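Local coordinates for carbohydrate oxidase (Microdochium nivale, PDB 3RJA), which oxidises the C1 hydroxyl of mono-, oligo- and polysaccharides with a flavin, passing the electrons to molecular oxygen to give the lactone and hydrogen peroxide, at residues 41-46 and 84-89; 166-171 and 461-466; 318-323 and 401-406. One frame throughout, in Å; residues are numbered along the deposited sequence. Where two conformers were deposited one is given.

Interaction 1. Residues 41-46 and 84-89; sequences AQTQTT and LMVQLD. With ABL ((2R,3R,4R,5R)-4,5-dihydroxy-2-(hydroxymethyl)-6-oxopiperidin-3-yl beta-D-glucopyranoside), chain H.
Ala41 and Gln42 run alongside Val86 and Gln87 as neighbouring parallel strands, the outer and middle members of the three-stranded parallel sheet in the FAD-binding domain. Ala41 is held through both its N-H and its C=O: its N donates a hydrogen bond to Met85 O at 2.9 Å, and its O accepts one from Gln87 N at 2.8 Å. Just past the strand, Thr43 N makes a third hydrogen bond, to Gln87 O at 3.2 Å. The same oxygen also accepts from a water, which donates to Thr43 O as well and so ties the two segments where they leave the sheet.

Side chains follow the strand alternation. Ala41 and Val86 share one face; Gln42 and Gln87 share the other. Beyond the paired residues, the Thr43 methyl CG2 lies 3.8 Å from Val86 CG1, the two side chains crossing at a slant. With OG1 between the backbone N and the carbonyl carbon (chi1 57°), Thr43 also sets this hydroxyl beside Leu88 CD2, the two side chains pointing the same way. Leu88 also touches the bound FAD, and helix 46-58 packs on Thr43 and Leu88 through Ile49.

Gln42 extends away from the strand pair to one of the bound copies of the substrate analogue, where its terminal amide group lies against C6A; Thr19 and Ile16 hydrogen-bond the same ligand. Gln87 instead bends at its second torsion (chi2 59°), and Lys66 hydrogen-bonds its OE1. Arg24 and Arg111 pair with Asp89 OD2, while Asp89 OD1 receives Gln87 NE2 at 2.9 Å from above the carboxylate plane.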
loop_
_atom_site.group_PDB
_atom_site.type_symbol
_atom_site.label_atom_id
_atom_site.label_comp_id
_atom_site.label_asym_id
_atom_site.label_seq_id
_atom_site.Cartn_x
_atom_site.Cartn_y
_atom_site.Cartn_z
ATOM N N ALA A 41 -18.183 12.636 8.775
ATOM C CA ALA A 41 -18.326 13.759 7.843
ATOM C C ALA A 41 -18.060 13.242 6.426
ATOM O O ALA A 41 -16.919 12.868 6.095
ATOM C CB ALA A 41 -17.344 14.870 8.167
ATOM N N GLN A 42 -19.109 13.197 5.606
ATOM C CA GLN A 42 -18.992 12.667 4.247
ATOM C C GLN A 42 -18.744 13.872 3.324
ATOM O O GLN A 42 -19.701 14.494 2.818
ATOM C CB GLN A 42 -20.265 11.924 3.854
ATOM C CG GLN A 42 -20.128 11.070 2.583
ATOM C CD GLN A 42 -21.467 10.556 2.080
ATOM O OE1 GLN A 42 -21.863 9.403 2.356
ATOM N NE2 GLN A 42 -22.167 11.390 1.343
ATOM N N THR A 43 -17.469 14.219 3.143
ATOM C CA THR A 43 -17.111 15.505 2.548
ATOM C C THR A 43 -17.258 15.530 1.033
ATOM O O THR A 43 -17.027 14.522 0.379
ATOM C CB THR A 43 -15.661 15.913 2.905
ATOM O OG1 THR A 43 -14.739 14.889 2.488
ATOM C CG2 THR A 43 -15.524 16.169 4.418
ATOM N N GLN A 44 -17.561 16.700 0.481
ATOM C CA GLN A 44 -17.666 16.880 -0.963
ATOM C C GLN A 44 -16.602 17.845 -1.506
ATOM O O GLN A 44 -16.261 17.806 -2.688
ATOM C CB GLN A 44 -19.086 17.385 -1.341
ATOM C CG GLN A 44 -20.182 16.335 -1.132
ATOM C CD GLN A 44 -20.127 15.175 -2.159
ATOM O OE1 GLN A 44 -19.540 15.312 -3.241
ATOM N NE2 GLN A 44 -20.727 14.035 -1.813
ATOM N N THR A 45 -16.069 18.706 -0.651
ATOM C CA THR A 45 -15.132 19.744 -1.092
ATOM C C THR A 45 -13.963 19.893 -0.108
ATOM O O THR A 45 -14.036 19.406 1.036
ATOM C CB THR A 45 -15.816 21.122 -1.102
ATOM O OG1 THR A 45 -16.145 21.485 0.252
ATOM C CG2 THR A 45 -17.100 21.133 -1.994
ATOM N N THR A 46 -12.921 20.621 -0.530
ATOM C CA THR A 46 -11.801 20.939 0.344
ATOM C C THR A 46 -12.276 21.704 1.588
ATOM O O THR A 46 -11.846 21.405 2.724
ATOM C CB THR A 46 -10.696 21.704 -0.411
ATOM O OG1 THR A 46 -10.261 20.896 -1.519
ATOM C CG2 THR A 46 -9.471 21.984 0.508
ATOM N N LEU A 84 -13.506 11.806 15.002
ATOM C CA LEU A 84 -14.225 12.377 13.888
ATOM C C LEU A 84 -13.639 11.692 12.646
ATOM O O LEU A 84 -12.415 11.726 12.431
ATOM C CB LEU A 84 -13.990 13.902 13.821
ATOM C CG LEU A 84 -14.660 14.632 12.647
ATOM C CD1 LEU A 84 -16.131 14.251 12.533
ATOM C CD2 LEU A 84 -14.544 16.166 12.867
ATOM N N MET A 85 -14.483 11.024 11.868
ATOM C CA MET A 85 -13.974 10.371 10.659
ATOM C C MET A 85 -14.375 11.222 9.458
ATOM O O MET A 85 -15.553 11.521 9.257
ATOM C CB MET A 85 -14.467 8.903 10.521
ATOM C CG MET A 85 -13.717 8.103 9.416
ATOM S SD MET A 85 -14.115 6.338 9.337
ATOM C CE MET A 85 -15.775 6.375 8.641
ATOM N N VAL A 86 -13.372 11.629 8.691
ATOM C CA VAL A 86 -13.566 12.381 7.457
ATOM C C VAL A 86 -13.590 11.368 6.335
ATOM O O VAL A 86 -12.526 10.861 5.922
ATOM C CB VAL A 86 -12.442 13.411 7.239
ATOM C CG1 VAL A 86 -12.602 14.158 5.909
ATOM C CG2 VAL A 86 -12.364 14.400 8.426
ATOM N N GLN A 87 -14.815 11.048 5.883
ATOM C CA GLN A 87 -15.067 9.998 4.893
ATOM C C GLN A 87 -14.919 10.628 3.490
ATOM O O GLN A 87 -15.702 11.507 3.134
ATOM C CB GLN A 87 -16.485 9.455 5.075
ATOM C CG GLN A 87 -16.929 8.461 4.026
ATOM C CD GLN A 87 -16.011 7.232 3.975
ATOM O OE1 GLN A 87 -15.416 6.850 4.983
ATOM N NE2 GLN A 87 -15.905 6.620 2.811
ATOM N N LEU A 88 -13.905 10.198 2.728
ATOM C CA LEU A 88 -13.502 10.924 1.514
ATOM C C LEU A 88 -14.002 10.309 0.208
ATOM O O LEU A 88 -13.891 10.929 -0.860
ATOM C CB LEU A 88 -11.967 11.066 1.449
ATOM C CG LEU A 88 -11.276 11.882 2.544
ATOM C CD1 LEU A 88 -9.722 11.743 2.486
ATOM C CD2 LEU A 88 -11.683 13.375 2.490
ATOM N N ASP A 89 -14.554 9.103 0.292
ATOM C CA ASP A 89 -14.744 8.277 -0.887
ATOM C C ASP A 89 -15.838 8.725 -1.891
ATOM O O ASP A 89 -16.072 8.032 -2.901
ATOM C CB ASP A 89 -14.875 6.792 -0.489
ATOM C CG ASP A 89 -16.324 6.358 -0.273
ATOM O OD1 ASP A 89 -17.131 7.172 0.218
ATOM O OD2 ASP A 89 -16.638 5.180 -0.578
HETATM C C1A ABL H . -26.259 9.693 5.268
HETATM O O1A ABL H . -26.024 8.811 6.126
HETATM C C2A ABL H . -27.659 9.894 4.685
HETATM O O2A ABL H . -28.321 8.635 4.765
HETATM C C3A ABL H . -27.582 10.291 3.202
HETATM O O3A ABL H . -28.916 10.589 2.751
HETATM C C4A ABL H . -26.722 11.512 3.035
HETATM O O1 ABL H . -26.642 11.883 1.646
HETATM C C5A ABL H . -25.293 11.052 3.432
HETATM N N5 ABL H . -25.285 10.506 4.801
HETATM C C6A ABL H . -24.332 12.263 3.430
HETATM O O6A ABL H . -25.001 13.432 3.866
HETATM C C1 ABL H . -27.170 13.141 1.158
HETATM C C2 ABL H . -26.877 13.250 -0.351
HETATM O O2 ABL H . -25.468 13.191 -0.594
HETATM C C3 ABL H . -27.436 14.552 -0.909
HETATM O O3 ABL H . -27.316 14.490 -2.318
HETATM C C4 ABL H . -28.914 14.759 -0.454
HETATM O O4 ABL H . -29.347 16.068 -0.794
HETATM C C5 ABL H . -29.053 14.555 1.059
HETATM O O5 ABL H . -28.563 13.238 1.353
HETATM C C6 ABL H . -30.467 14.785 1.611
HETATM O O6 ABL H . -31.477 14.012 1.016
HETATM O O HOH W 1 -16.655 11.802 0.606
#

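Interaction 2. Residues 166-171 and 461-466; sequences VLADGR and DRFYYP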
loop_
_atom_site.group_PDB
_atom_site.type_symbol
_atom_site.label_atom_id
_atom_site.label_comp_id
_atom_site.label_asym_id
_atom_site.label_seq_id
_atom_site.Cartn_x
_atom_site.Cartn_y
_atom_site.Cartn_z
ATOM N N VAL A 166 -4.815 20.029 3.947
ATOM C CA VAL A 166 -5.462 20.665 5.112
ATOM C C VAL A 166 -4.662 20.314 6.358
ATOM O O VAL A 166 -4.528 19.116 6.701
ATOM C CB VAL A 166 -6.935 20.185 5.277
ATOM C CG1 VAL A 166 -7.592 20.814 6.539
ATOM C CG2 VAL A 166 -7.729 20.500 4.045
ATOM N N LEU A 167 -4.122 21.332 7.034
ATOM C CA LEU A 167 -3.298 21.103 8.234
ATOM C C LEU A 167 -4.140 20.991 9.491
ATOM O O LEU A 167 -5.318 21.352 9.464
ATOM C CB LEU A 167 -2.239 22.210 8.418
ATOM C CG LEU A 167 -1.277 22.432 7.253
ATOM C CD1 LEU A 167 -0.228 23.518 7.586
ATOM C CD2 LEU A 167 -0.600 21.120 6.796
ATOM N N ALA A 168 -3.504 20.580 10.600
ATOM C CA ALA A 168 -4.189 20.428 11.906
ATOM C C ALA A 168 -4.810 21.719 12.461
ATOM O O ALA A 168 -5.831 21.686 13.177
ATOM C CB ALA A 168 -3.238 19.794 12.946
ATOM N N ASP A 169 -4.212 22.852 12.115
ATOM C CA ASP A 169 -4.729 24.146 12.552
ATOM C C ASP A 169 -5.834 24.695 11.649
ATOM O O ASP A 169 -6.314 25.817 11.869
ATOM C CB ASP A 169 -3.592 25.164 12.703
ATOM C CG ASP A 169 -2.905 25.532 11.366
ATOM O OD1 ASP A 169 -3.290 25.047 10.274
ATOM O OD2 ASP A 169 -1.954 26.346 11.431
ATOM N N GLY A 170 -6.213 23.928 10.620
ATOM C CA GLY A 170 -7.269 24.356 9.688
ATOM C C GLY A 170 -6.822 25.082 8.410
ATOM O O GLY A 170 -7.631 25.315 7.498
ATOM N N ARG A 171 -5.551 25.465 8.334
ATOM C CA ARG A 171 -5.048 26.095 7.111
ATOM C C ARG A 171 -4.948 25.136 5.919
ATOM O O ARG A 171 -4.693 23.930 6.065
ATOM C CB ARG A 171 -3.688 26.743 7.345
ATOM C CG ARG A 171 -3.733 27.940 8.276
ATOM C CD ARG A 171 -2.389 28.600 8.346
ATOM N NE ARG A 171 -1.372 27.748 8.979
ATOM C CZ ARG A 171 -0.195 27.442 8.435
ATOM N NH1 ARG A 171 0.123 27.880 7.209
ATOM N NH2 ARG A 171 0.668 26.685 9.118
ATOM N N ASP A 461 -0.937 16.325 18.001
ATOM C CA ASP A 461 -1.360 14.959 17.651
ATOM C C ASP A 461 -2.873 14.934 17.303
ATOM O O ASP A 461 -3.607 14.013 17.690
ATOM C CB ASP A 461 -1.062 14.026 18.829
ATOM C CG ASP A 461 -0.420 12.703 18.402
ATOM O OD1 ASP A 461 -0.235 12.448 17.193
ATOM O OD2 ASP A 461 -0.130 11.902 19.308
ATOM N N ARG A 462 -3.327 15.967 16.592
ATOM C CA ARG A 462 -4.728 16.107 16.189
ATOM C C ARG A 462 -5.163 14.935 15.298
ATOM O O ARG A 462 -6.324 14.496 15.333
ATOM C CB ARG A 462 -4.920 17.438 15.446
ATOM C CG ARG A 462 -6.298 17.647 14.806
ATOM C CD ARG A 462 -7.367 17.812 15.861
ATOM N NE ARG A 462 -7.087 18.930 16.760
ATOM C CZ ARG A 462 -7.316 18.897 18.069
ATOM N NH1 ARG A 462 -7.817 17.799 18.601
ATOM N NH2 ARG A 462 -7.050 19.946 18.847
ATOM N N PHE A 463 -4.230 14.445 14.496
ATOM C CA PHE A 463 -4.500 13.345 13.580
ATOM C C PHE A 463 -4.078 11.988 14.144
ATOM O O PHE A 463 -3.877 11.043 13.390
ATOM C CB PHE A 463 -3.824 13.596 12.232
ATOM C CG PHE A 463 -4.276 14.864 11.550
ATOM C CD1 PHE A 463 -5.601 15.014 11.122
ATOM C CD2 PHE A 463 -3.362 15.883 11.276
ATOM C CE1 PHE A 463 -6.018 16.185 10.468
ATOM C CE2 PHE A 463 -3.768 17.056 10.605
ATOM C CZ PHE A 463 -5.103 17.209 10.215
ATOM N N TYR A 464 -3.973 11.893 15.470
ATOM C CA TYR A 464 -3.497 10.679 16.147
ATOM C C TYR A 464 -4.098 9.363 15.674
ATOM O O TYR A 464 -5.320 9.247 15.433
ATOM C CB TYR A 464 -3.801 10.771 17.631
ATOM C CG TYR A 464 -3.522 9.492 18.402
ATOM C CD1 TYR A 464 -2.220 9.164 18.813
ATOM C CD2 TYR A 464 -4.556 8.613 18.717
ATOM C CE1 TYR A 464 -1.962 7.982 19.546
ATOM C CE2 TYR A 464 -4.313 7.427 19.435
ATOM C CZ TYR A 464 -3.026 7.118 19.843
ATOM O OH TYR A 464 -2.807 5.951 20.537
ATOM N N TYR A 465 -3.224 8.363 15.593
ATOM C CA TYR A 465 -3.642 6.982 15.586
ATOM C C TYR A 465 -2.498 6.179 16.202
ATOM O O TYR A 465 -1.376 6.692 16.317
ATOM C CB TYR A 465 -4.020 6.513 14.163
ATOM C CG TYR A 465 -2.908 6.476 13.100
ATOM C CD1 TYR A 465 -2.530 7.636 12.399
ATOM C CD2 TYR A 465 -2.281 5.270 12.747
ATOM C CE1 TYR A 465 -1.518 7.593 11.401
ATOM C CE2 TYR A 465 -1.281 5.219 11.741
ATOM C CZ TYR A 465 -0.919 6.377 11.055
ATOM O OH TYR A 465 0.071 6.339 10.035
ATOM N N PRO A 466 -2.758 4.919 16.577
ATOM C CA PRO A 466 -1.753 4.288 17.438
ATOM C C PRO A 466 -0.383 4.002 16.799
ATOM O O PRO A 466 0.556 3.634 17.527
ATOM C CB PRO A 466 -2.438 2.973 17.884
ATOM C CG PRO A 466 -3.894 3.288 17.828
ATOM C CD PRO A 466 -4.016 4.145 16.553
HETATM O O HOH W 2 -6.175 21.220 15.702
#
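Two type I beta turns meet through small apolar contacts, with no direct hydrogen bond between them; Ala168 CB is central. It lies 3.6 Å from Phe463 CE2 and 3.8 Å from Arg462 CB, touching two consecutive side chains of the other turn. The Phe463 ring enters with its far rim: CE2 comes within 3.5 Å of Ala168 N by an oblique approach, and CZ reaches the Leu167 carbonyl carbon near the ring plane. Having CG anti to its own carbonyl carbon (chi1 -59°) helps Phe463 to bring that rim to Ala168, and both Arg462 and Phe463 send their CB toward the first turn.

The polar link is one water. It donates to Ala168 O at 2.6 Å and accepts from Arg462 NE in the guanidinium plane, while Arg462 NH1 is hydrogen-bonded to Leu61 O; Arg462 is modelled in two conformers and these bonds belong to one of them, so the bridge may not be constant.

Each turn is closed by its own backbone bond, Gly170 N to Leu167 O and Tyr464 N to Asp461 O. Asp458 takes the backbone N-H groups of Arg462 and Phe463. The contact joins the FAD-binding region, at the hairpin connection between strands 160-166 and 172-176, to the berberine-like C-terminal region after helix 447-457, with strand 63-66 touching Arg462 and Phe463 through Val63 and helix 46-58 packing on Val166.

Interaction 3. Residues 318-323 and 401-406; sequences NFYAKS and TSFKFL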
loop_
_atom_site.group_PDB
_atom_site.type_symbol
_atom_site.label_atom_id
_atom_site.label_comp_id
_atom_site.label_asym_id
_atom_site.label_seq_id
_atom_site.Cartn_x
_atom_site.Cartn_y
_atom_site.Cartn_z
ATOM N N ASN A 318 -11.708 -10.799 6.436
ATOM C CA ASN A 318 -11.551 -11.008 7.869
ATOM C C ASN A 318 -10.176 -11.644 8.135
ATOM O O ASN A 318 -9.985 -12.849 7.907
ATOM C CB ASN A 318 -12.695 -11.917 8.360
ATOM C CG ASN A 318 -12.617 -12.215 9.837
ATOM O OD1 ASN A 318 -12.111 -11.416 10.626
ATOM N ND2 ASN A 318 -13.111 -13.392 10.226
ATOM N N PHE A 319 -9.210 -10.855 8.608
ATOM C CA PHE A 319 -7.836 -11.312 8.446
ATOM C C PHE A 319 -6.813 -10.626 9.333
ATOM O O PHE A 319 -7.106 -9.640 10.031
ATOM C CB PHE A 319 -7.418 -11.123 6.958
ATOM C CG PHE A 319 -7.241 -9.651 6.557
ATOM C CD1 PHE A 319 -8.329 -8.891 6.133
ATOM C CD2 PHE A 319 -5.988 -9.050 6.612
ATOM C CE1 PHE A 319 -8.159 -7.545 5.768
ATOM C CE2 PHE A 319 -5.805 -7.701 6.244
ATOM C CZ PHE A 319 -6.871 -6.956 5.830
ATOM N N TYR A 320 -5.602 -11.175 9.286
ATOM C CA TYR A 320 -4.441 -10.584 9.889
ATOM C C TYR A 320 -3.334 -10.611 8.838
ATOM O O TYR A 320 -3.291 -11.516 7.983
ATOM C CB TYR A 320 -4.000 -11.374 11.118
ATOM C CG TYR A 320 -2.797 -10.765 11.815
ATOM C CD1 TYR A 320 -2.804 -9.424 12.241
ATOM C CD2 TYR A 320 -1.665 -11.521 12.060
ATOM C CE1 TYR A 320 -1.717 -8.865 12.892
ATOM C CE2 TYR A 320 -0.571 -10.978 12.709
ATOM C CZ TYR A 320 -0.596 -9.651 13.120
ATOM O OH TYR A 320 0.515 -9.127 13.752
ATOM N N ALA A 321 -2.451 -9.619 8.891
ATOM C CA ALA A 321 -1.384 -9.497 7.905
ATOM C C ALA A 321 -0.119 -8.916 8.569
ATOM O O ALA A 321 -0.194 -8.211 9.601
ATOM C CB ALA A 321 -1.849 -8.606 6.738
ATOM N N LYS A 322 1.033 -9.200 7.966
ATOM C CA LYS A 322 2.310 -8.713 8.447
ATOM C C LYS A 322 3.166 -8.429 7.234
ATOM O O LYS A 322 2.831 -8.861 6.134
ATOM C CB LYS A 322 2.996 -9.750 9.345
ATOM C CG LYS A 322 2.327 -9.971 10.701
ATOM C CD LYS A 322 3.210 -10.841 11.675
ATOM C CE LYS A 322 4.251 -10.020 12.476
ATOM N NZ LYS A 322 3.549 -9.290 13.604
ATOM N N SER A 323 4.294 -7.755 7.437
ATOM C CA SER A 323 5.196 -7.461 6.333
ATOM C C SER A 323 6.658 -7.488 6.767
ATOM O O SER A 323 6.963 -7.499 7.951
ATOM C CB SER A 323 4.868 -6.085 5.699
ATOM O OG SER A 323 5.331 -5.005 6.525
ATOM N N THR A 401 -5.553 -17.264 19.082
ATOM C CA THR A 401 -4.305 -18.047 18.952
ATOM C C THR A 401 -3.665 -18.008 17.553
ATOM O O THR A 401 -2.459 -18.273 17.419
ATOM C CB THR A 401 -4.488 -19.510 19.400
ATOM O OG1 THR A 401 -5.699 -20.061 18.837
ATOM C CG2 THR A 401 -4.547 -19.570 20.927
ATOM N N SER A 402 -4.444 -17.630 16.535
ATOM C CA SER A 402 -3.950 -17.623 15.131
ATOM C C SER A 402 -2.799 -16.631 14.834
ATOM O O SER A 402 -1.983 -16.865 13.921
ATOM C CB SER A 402 -5.112 -17.464 14.149
ATOM O OG SER A 402 -5.989 -18.581 14.283
ATOM N N PHE A 403 -2.703 -15.553 15.611
ATOM C CA PHE A 403 -1.682 -14.518 15.367
ATOM C C PHE A 403 -0.273 -15.120 15.343
ATOM O O PHE A 403 0.579 -14.707 14.556
ATOM C CB PHE A 403 -1.723 -13.398 16.416
ATOM C CG PHE A 403 -3.019 -12.616 16.429
ATOM C CD1 PHE A 403 -3.343 -11.777 15.385
ATOM C CD2 PHE A 403 -3.909 -12.744 17.493
ATOM C CE1 PHE A 403 -4.529 -11.079 15.377
ATOM C CE2 PHE A 403 -5.119 -12.025 17.516
ATOM C CZ PHE A 403 -5.437 -11.191 16.441
ATOM N N LYS A 404 -0.049 -16.119 16.190
ATOM C CA LYS A 404 1.284 -16.707 16.318
ATOM C C LYS A 404 1.793 -17.321 14.989
ATOM O O LYS A 404 2.990 -17.404 14.787
ATOM C CB LYS A 404 1.367 -17.679 17.507
ATOM C CG LYS A 404 0.567 -18.952 17.369
ATOM C CD LYS A 404 0.665 -19.810 18.656
ATOM C CE LYS A 404 0.519 -21.319 18.357
ATOM N NZ LYS A 404 -0.797 -21.691 17.727
ATOM N N PHE A 405 0.874 -17.703 14.097
ATOM C CA PHE A 405 1.220 -18.225 12.775
ATOM C C PHE A 405 2.054 -17.196 11.978
ATOM O O PHE A 405 3.243 -17.459 11.686
ATOM C CB PHE A 405 -0.045 -18.673 12.004
ATOM C CG PHE A 405 0.200 -18.980 10.538
ATOM C CD1 PHE A 405 1.301 -19.751 10.133
ATOM C CD2 PHE A 405 -0.688 -18.524 9.564
ATOM C CE1 PHE A 405 1.540 -19.999 8.751
ATOM C CE2 PHE A 405 -0.467 -18.792 8.227
ATOM C CZ PHE A 405 0.652 -19.528 7.814
ATOM N N LEU A 406 1.478 -16.027 11.646
ATOM C CA LEU A 406 2.294 -15.028 10.927
ATOM C C LEU A 406 3.434 -14.486 11.798
ATOM O O LEU A 406 4.530 -14.263 11.295
ATOM C CB LEU A 406 1.456 -13.901 10.312
ATOM C CG LEU A 406 0.412 -14.303 9.241
ATOM C CD1 LEU A 406 -0.094 -13.078 8.491
ATOM C CD2 LEU A 406 0.954 -15.322 8.263
#
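The Tyr320 ring receives the edge of Phe403 on one face, a T-shaped stack with centroids 5.0 Å apart and planes at 89°. Phe403 CD1 sits over the centre of the tyrosine ring and comes within 3.7 Å of Tyr320 CD2, while its neighbour CE1 leans toward CD1 and CG of the same ring. Tyr320 CG and CD2 in turn lie at the edge of the phenylalanine ring, near its plane. Tyr320 CG is anti to the backbone N (chi1 -178°), which carries the ring out from strand 318-326 to meet the start of helix 403-414. Tyr398 meets the Phe403 ring at an inclined angle.

Leu406, about one turn on, packs farther along the strand. Its CD1 approaches Tyr320 O at 3.6 Å and Ala321 CA at 3.9 Å, and it meets the tyrosine ring obliquely. Leu406 CB lies 3.8 Å from Lys322 CD, the two side chains running antiparallel past each other. Leu406 also rests on Phe388 and Asp390 of strand 384-392, so the helix packs across two adjacent strands of the large antiparallel sheet.

Lys322 bends at its last two torsions (chi3 85°), standing NZ off the strand beside Tyr320 OH, with which it hydrogen-bonds at 3.0 Å. NZ has salt bridges to Asp430 and Asp407, and the same phenol oxygen bonds with Asp430 and Arg432. The contact thus pairs a hydrocarbon interior with a dense charged network at the tips: two carboxylates probably keep the lysine protonated, and the bonds at the phenol oxygen would restrain the ring whose face receives Phe403.

In the fold
Interactions 1 and 2 are neighbours, centres 14 Å apart, and they touch where Thr46 CG2 packs on Val166 CG2 at 4.2 Å. Both lie on the same side of the chain's centre: Leu88 of interaction 1 touches FAD, whereas the Phe463 side chain of interaction 2 stays about 7 Å from it. Interaction 3 lies on the eight-stranded antiparallel sheet, its centre about 31 Å from that of interaction 1 and 30 Å from that of interaction 2. There Phe319 stacks on Tyr389, which lines an analogue pocket. The second analogue pocket, which includes Gln42 of interaction 1, is a separate site. In sequence, residues 318-323 and 401-406 fall between the two segments of interaction 2.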